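Local atomic coordinates of cephalosporin hydroxylase CMCI (Streptomyces clavuligerus, PDB entry 2BM8), a protein that probably takes part in cephamycin biosynthesis, acting in the modification of the cephalosporin nucleus, and has a methyltransferase-like Rossmann domain. Residues B[198-201]-B[202-206]. The protein carries 3 engineered substitutions. Numbering follows the deposited sequence.
Engineered in segment 198-201: Phe200 (natural residue Leu).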
ATOM      1  N   GLN B 198     -22.798  17.667   6.242  1.00 16.45           N
ATOM      2  CA  GLN B 198     -23.318  18.998   6.542  1.00 16.89           C
ATOM      3  C   GLN B 198     -23.977  19.094   7.925  1.00 16.60           C
ATOM      4  O   GLN B 198     -23.699  20.018   8.680  1.00 17.12           O
ATOM      5  CB  GLN B 198     -24.280  19.456   5.446  1.00 17.38           C
ATOM      6  CG  GLN B 198     -23.570  19.758   4.120  1.00 19.52           C
ATOM      7  CD  GLN B 198     -24.503  19.699   2.911  1.00 22.56           C
ATOM      8  OE1 GLN B 198     -25.576  19.086   2.962  1.00 24.94           O
ATOM      9  NE2 GLN B 198     -24.091  20.334   1.821  1.00 23.78           N
ATOM     10  N   LEU B 199     -24.830  18.137   8.267  1.00 16.15           N
ATOM     11  CA  LEU B 199     -25.526  18.179   9.540  1.00 15.71           C
ATOM     12  C   LEU B 199     -24.541  17.922  10.672  1.00 15.58           C
ATOM     13  O   LEU B 199     -24.626  18.535  11.738  1.00 15.45           O
ATOM     14  CB  LEU B 199     -26.647  17.142   9.583  1.00 15.65           C
ATOM     15  CG  LEU B 199     -27.919  17.501   8.827  1.00 15.99           C
ATOM     16  CD1 LEU B 199     -28.769  16.255   8.675  1.00 16.49           C
ATOM     17  CD2 LEU B 199     -28.690  18.622   9.531  1.00 15.26           C
ATOM     18  N   PHE B 200     -23.598  17.018  10.447  1.00 15.20           N
ATOM     19  CA  PHE B 200     -22.646  16.710  11.490  1.00 15.06           C
ATOM     20  C   PHE B 200     -21.819  17.932  11.843  1.00 14.87           C
ATOM     21  O   PHE B 200     -21.671  18.254  12.997  1.00 14.57           O
ATOM     22  CB  PHE B 200     -21.718  15.567  11.125  1.00 14.92           C
ATOM     23  CG  PHE B 200     -20.736  15.259  12.210  1.00 14.36           C
ATOM     24  CD1 PHE B 200     -21.155  14.619  13.365  1.00 14.43           C
ATOM     25  CD2 PHE B 200     -19.411  15.663  12.102  1.00 13.17           C
ATOM     26  CE1 PHE B 200     -20.261  14.366  14.397  1.00 15.04           C
ATOM     27  CE2 PHE B 200     -18.511  15.411  13.114  1.00 14.08           C
ATOM     28  CZ  PHE B 200     -18.929  14.764  14.266  1.00 14.73           C
ATOM     29  N   SER B 201     -21.292  18.605  10.832  1.00 15.12           N
ATOM     30  CA  SER B 201     -20.427  19.765  11.030  1.00 15.09           C
ATOM     31  C   SER B 201     -21.137  20.892  11.752  1.00 14.92           C
ATOM     32  O   SER B 201     -20.543  21.592  12.559  1.00 15.42           O
ATOM     33  CB  SER B 201     -19.933  20.267   9.688  1.00 15.00           C
ATOM     34  OG  SER B 201     -19.227  19.235   9.032  1.00 16.13           O
ATOM     35  N   GLU B 202     -22.413  21.062  11.447  1.00 14.42           N
ATOM     36  CA  GLU B 202     -23.238  22.042  12.120  1.00 14.09           C
ATOM     37  C   GLU B 202     -23.443  21.664  13.587  1.00 13.49           C
ATOM     38  O   GLU B 202     -23.263  22.487  14.469  1.00 13.06           O
ATOM     39  CB  GLU B 202     -24.589  22.153  11.407  1.00 14.37           C
ATOM     40  CG  GLU B 202     -25.253  23.517  11.553  1.00 16.28           C
ATOM     41  CD  GLU B 202     -26.762  23.490  11.348  1.00 18.92           C
ATOM     42  OE1 GLU B 202     -27.314  24.531  10.929  1.00 22.30           O
ATOM     43  OE2 GLU B 202     -27.406  22.449  11.610  1.00 21.02           O
ATOM     44  N   TYR B 203     -23.804  20.410  13.840  1.00 13.26           N
ATOM     45  CA  TYR B 203     -24.150  19.955  15.185  1.00 13.05           C
ATOM     46  C   TYR B 203     -22.958  20.005  16.136  1.00 13.00           C
ATOM     47  O   TYR B 203     -23.079  20.498  17.252  1.00 12.82           O
ATOM     48  CB  TYR B 203     -24.702  18.530  15.156  1.00 13.06           C
ATOM     49  CG  TYR B 203     -26.083  18.360  14.543  1.00 13.01           C
ATOM     50  CD1 TYR B 203     -26.711  17.121  14.565  1.00 12.65           C
ATOM     51  CD2 TYR B 203     -26.753  19.413  13.940  1.00 13.39           C
ATOM     52  CE1 TYR B 203     -27.959  16.935  14.006  1.00 13.49           C
ATOM     53  CE2 TYR B 203     -28.012  19.232  13.373  1.00 14.31           C
ATOM     54  CZ  TYR B 203     -28.604  17.989  13.412  1.00 14.59           C
ATOM     55  OH  TYR B 203     -29.849  17.805  12.859  1.00 16.61           O
ATOM     56  N   LEU B 204     -21.820  19.469  15.700  1.00 12.95           N
ATOM     57  CA  LEU B 204     -20.578  19.545  16.473  1.00 12.86           C
ATOM     58  C   LEU B 204     -20.186  20.996  16.660  1.00 12.36           C
ATOM     59  O   LEU B 204     -19.838  21.404  17.760  1.00 12.30           O
ATOM     60  CB  LEU B 204     -19.420  18.803  15.785  1.00 12.93           C
ATOM     61  CG  LEU B 204     -18.603  17.733  16.535  1.00 14.09           C
ATOM     62  CD1 LEU B 204     -17.136  17.754  16.053  1.00 14.70           C
ATOM     63  CD2 LEU B 204     -18.668  17.834  18.053  1.00 14.06           C
ATOM     64  N   GLY B 205     -20.255  21.765  15.575  1.00 11.94           N
ATOM     65  CA  GLY B 205     -19.914  23.177  15.588  1.00 11.65           C
ATOM     66  C   GLY B 205     -20.745  24.032  16.539  1.00 11.74           C
ATOM     67  O   GLY B 205     -20.294  25.093  16.973  1.00 11.77           O
ATOM     68  N   ALA B 206     -21.955  23.576  16.857  1.00 11.50           N
ATOM     69  CA  ALA B 206     -22.837  24.275  17.785  1.00 11.35           C
ATOM     70  C   ALA B 206     -22.263  24.291  19.211  1.00 11.31           C
ATOM     71  O   ALA B 206     -22.551  25.210  19.987  1.00 10.70           O
ATOM     72  CB  ALA B 206     -24.216  23.627  17.780  1.00 11.19           C
TER
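Leu199 O accepts a hydrogen bond from Tyr203 N at 2.9 Å, one of four i to i+4 backbone bonds that join 198-201 to 202-206. The same oxygen lies over one face of the Tyr203 ring; Tyr203 CG is 3.2 Å from Leu199 O. The next bond, Leu204 N to Phe200 O, is nearly straight at 173°. Gly205 N to Ser201 O is more bent, at 144°.

The side chains of Leu199 and Tyr203 lie alongside each other on one flank of the helix. Tyr203 CG is anti to its own carbonyl carbon (chi1 -71°), which turns the ring back along the helix over Leu199. Leu199 CD2 therefore touches the phenol end, 3.6 Å from Tyr203 OH. That hydroxyl is hydrogen-bonded to Gln10 N of a second subunit, and Phe9 of that subunit meets the ring edge-to-face. With the ring and hydroxyl of Tyr203 gone, as for an alanine here, Leu199 CD2 would probably lose its aromatic neighbour and Gln10 N of the second subunit its acceptor.

One position further on, the engineered Phe200 lies alongside Leu204. Its CZ packs obliquely against Leu204 CG at 3.8 Å. This pair faces helix 165-175, where Phe200 meets Phe166 and Leu204 meets Met169. Trp41 of a third subunit also packs on both side chains.

Successive i to i+4 pairs of this kind are characteristic of an alpha-helix. Here they form helix 197-205, which lies at the periphery of the Rossmann-like domain and contributes to subunit interfaces of the hexamer.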